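Local structure of antibiotic biosynthesis monooxygenase (Thermus thermophilus, 1IUJ) at the interface of chains A and B. The protein is of unknown function but belongs to the antibiotic biosynthesis monooxygenase family, may act as a monooxygenase, and pairs here as a two-fold dimer. Residues are numbered along the deposited sequence; one frame, centred on the assembly and turned at random. Chains: chain A/B, hypothetical protein TT1380.

The interface of chains A and B. Residues chain A 1, 97, 99-102; chain B 37-40.
B:Arg37 reaches across to A:Asp100 and grips its carboxylate side-on, NE and NH2 each taking one oxygen. The bond from NE to A:Asp100 OD1 is 2.9 Å and that from NH2 to A:Asp100 OD2 is 2.7 Å; both are nearly straight and meet the oxygens on their syn sides. The two flat groups are almost coplanar, with planes 18° apart. The arginine chain runs extended from CG to NE, its CG anti to the backbone N (chi1 -170°), which carries the guanidinium out to the acid. A:Glu102 makes a different contact with the same arginine: its CG lies 3.4 Å above one guanidinium face, toward the rim, while OE1 sits 3.7 Å from B:Arg37 NE in a longer salt bridge with the carboxylate turned well out of the guanidinium plane. The backbone N of A:Glu102 donates to A:Asp100 OD1 from above the carboxylate plane, so this oxygen accepts from at least two donors, B:Arg37 NE and the A:Glu102 amide, which should restrain the rotation of the acid.

Next to this charged cluster, the end of strand 91-100 of chain A runs antiparallel to strand 35-43 of chain B. B:Val40 N donates to A:Leu99 O at 2.9 Å, whereas the return bond from A:Leu99 N to B:Val40 O is weak. Past the strand end, A:Ser101 N bonds B:Asn38 O, and its hydroxyl OG accepts from B:Asn38 N at 2.9 Å, taking the place of a main-chain carbonyl. The side chains of A:Leu99 and B:Val40 lie alongside each other, pointing the same way, with A:Leu99 CB 3.5 Å from B:Val40 CG2. Packing is looser toward A:Val97 and A:Met1: A:Val97 CG1 only grazes B:Leu39 CD2, and A:Met1 CE stays 4.3 Å from B:Arg37 NH2. Repeated by the two-fold axis, this pairing joins the sheets of the two subunits and fastens the C-terminal segment of each to its partner, in a dimer that is plausibly the biological unit.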
ATOM      1  N   MET A   1      -8.471   0.823 -11.554  1.00 21.08           N
ATOM      2  CA  MET A   1      -8.260  -0.072 -10.379  1.00 19.70           C
ATOM      3  C   MET A   1      -8.451   0.682  -9.062  1.00 18.07           C
ATOM      4  O   MET A   1      -8.147   1.874  -8.946  1.00 19.63           O
ATOM      5  CB  MET A   1      -6.839  -0.651 -10.435  1.00 20.03           C
ATOM      6  CG  MET A   1      -6.617  -1.985  -9.754  1.00 25.21           C
ATOM      7  SD  MET A   1      -4.847  -2.449  -9.949  1.00 36.05           S
ATOM      8  CE  MET A   1      -4.931  -4.052 -10.419  1.00 33.04           C
ATOM      9  N   VAL A  97      -6.107   3.953  -8.290  1.00 15.80           N
ATOM     10  CA  VAL A  97      -4.803   3.879  -8.975  1.00 15.72           C
ATOM     11  C   VAL A  97      -4.786   4.915 -10.109  1.00 16.65           C
ATOM     12  O   VAL A  97      -5.634   4.886 -11.017  1.00 16.06           O
ATOM     13  CB  VAL A  97      -4.533   2.478  -9.528  1.00 16.05           C
ATOM     14  CG1 VAL A  97      -3.161   2.392 -10.194  1.00 15.42           C
ATOM     15  CG2 VAL A  97      -4.615   1.409  -8.418  1.00 16.21           C
ATOM     16  N   LEU A  99      -1.520   5.839 -11.580  1.00 16.45           N
ATOM     17  CA  LEU A  99      -0.310   5.540 -12.346  1.00 17.69           C
ATOM     18  C   LEU A  99       0.082   4.116 -11.970  1.00 18.18           C
ATOM     19  O   LEU A  99       0.033   3.774 -10.795  1.00 17.64           O
ATOM     20  CB  LEU A  99       0.810   6.480 -11.933  1.00 18.64           C
ATOM     21  CG  LEU A  99       1.422   7.483 -12.881  1.00 23.96           C
ATOM     22  CD1 LEU A  99       0.980   8.853 -12.387  1.00 26.57           C
ATOM     23  CD2 LEU A  99       2.919   7.309 -12.837  1.00 23.91           C
ATOM     24  N   ASP A 100       0.435   3.296 -12.955  1.00 18.20           N
ATOM     25  CA  ASP A 100       0.848   1.916 -12.716  1.00 18.95           C
ATOM     26  C   ASP A 100       1.879   1.556 -13.770  1.00 19.70           C
ATOM     27  O   ASP A 100       1.598   1.633 -14.954  1.00 20.29           O
ATOM     28  CB  ASP A 100      -0.378   0.996 -12.812  1.00 18.23           C
ATOM     29  CG  ASP A 100      -0.091  -0.452 -12.436  1.00 19.69           C
ATOM     30  OD1 ASP A 100       1.081  -0.837 -12.183  1.00 17.87           O
ATOM     31  OD2 ASP A 100      -1.016  -1.297 -12.394  1.00 23.10           O
ATOM     32  N   SER A 101       3.074   1.151 -13.338  1.00 20.27           N
ATOM     33  CA  SER A 101       4.131   0.731 -14.262  1.00 22.37           C
ATOM     34  C   SER A 101       3.815  -0.565 -15.024  1.00 24.84           C
ATOM     35  O   SER A 101       4.497  -0.889 -16.010  1.00 24.86           O
ATOM     36  CB  SER A 101       5.448   0.548 -13.499  1.00 21.87           C
ATOM     37  OG  SER A 101       5.335  -0.491 -12.550  1.00 19.14           O
ATOM     38  N   GLU A 102       2.819  -1.318 -14.557  1.00 27.49           N
ATOM     39  CA  GLU A 102       2.493  -2.621 -15.152  1.00 31.12           C
ATOM     40  C   GLU A 102       1.983  -2.466 -16.573  1.00 32.04           C
ATOM     41  O   GLU A 102       1.318  -1.454 -16.827  1.00 32.85           O
ATOM     42  CB  GLU A 102       1.488  -3.402 -14.292  1.00 31.56           C
ATOM     43  CG  GLU A 102       2.024  -4.717 -13.714  1.00 35.91           C
ATOM     44  CD  GLU A 102       3.547  -4.773 -13.620  1.00 40.94           C
ATOM     45  OE1 GLU A 102       4.160  -3.849 -13.026  1.00 44.07           O
ATOM     46  OE2 GLU A 102       4.140  -5.745 -14.137  1.00 42.73           O
TER
ATOM     47  N   ARG B  37       7.573  -2.964  -9.511  1.00 15.99           N
ATOM     48  CA  ARG B  37       6.322  -2.259  -9.866  1.00 14.81           C
ATOM     49  C   ARG B  37       6.182  -0.968  -9.085  1.00 15.16           C
ATOM     50  O   ARG B  37       6.634  -0.906  -7.950  1.00 13.41           O
ATOM     51  CB  ARG B  37       5.107  -3.145  -9.608  1.00 14.69           C
ATOM     52  CG  ARG B  37       3.780  -2.643 -10.128  1.00 15.41           C
ATOM     53  CD  ARG B  37       2.730  -3.672  -9.960  1.00 17.23           C
ATOM     54  NE  ARG B  37       1.475  -3.285 -10.597  1.00 19.07           N
ATOM     55  CZ  ARG B  37       0.394  -4.033 -10.551  1.00 22.38           C
ATOM     56  NH1 ARG B  37       0.415  -5.190  -9.888  1.00 23.56           N
ATOM     57  NH2 ARG B  37      -0.722  -3.612 -11.134  1.00 20.61           N
ATOM     58  N   ASN B  38       5.600   0.066  -9.704  1.00 14.62           N
ATOM     59  CA  ASN B  38       5.308   1.324  -9.003  1.00 14.61           C
ATOM     60  C   ASN B  38       3.846   1.681  -9.212  1.00 15.21           C
ATOM     61  O   ASN B  38       3.344   1.614 -10.327  1.00 15.56           O
ATOM     62  CB  ASN B  38       6.198   2.471  -9.526  1.00 15.32           C
ATOM     63  CG  ASN B  38       5.967   3.794  -8.794  1.00 14.99           C
ATOM     64  OD1 ASN B  38       5.346   4.731  -9.337  1.00 20.23           O
ATOM     65  ND2 ASN B  38       6.481   3.895  -7.581  1.00 15.23           N
ATOM     66  N   LEU B  39       3.161   2.099  -8.155  1.00 14.53           N
ATOM     67  CA  LEU B  39       1.779   2.575  -8.287  1.00 15.23           C
ATOM     68  C   LEU B  39       1.642   3.899  -7.590  1.00 14.92           C
ATOM     69  O   LEU B  39       2.220   4.107  -6.516  1.00 14.71           O
ATOM     70  CB  LEU B  39       0.785   1.573  -7.721  1.00 15.82           C
ATOM     71  CG  LEU B  39       0.821   0.183  -8.350  1.00 18.41           C
ATOM     72  CD1 LEU B  39       1.767  -0.773  -7.608  1.00 20.55           C
ATOM     73  CD2 LEU B  39      -0.580  -0.367  -8.420  1.00 23.84           C
ATOM     74  N   VAL B  40       0.940   4.838  -8.217  1.00 13.59           N
ATOM     75  CA  VAL B  40       0.616   6.064  -7.538  1.00 13.27           C
ATOM     76  C   VAL B  40      -0.876   6.021  -7.227  1.00 13.86           C
ATOM     77  O   VAL B  40      -1.706   5.748  -8.101  1.00 13.57           O
ATOM     78  CB  VAL B  40       0.953   7.300  -8.388  1.00 13.34           C
ATOM     79  CG1 VAL B  40       0.648   8.586  -7.589  1.00 13.77           C
ATOM     80  CG2 VAL B  40       2.431   7.250  -8.907  1.00 14.82           C
TER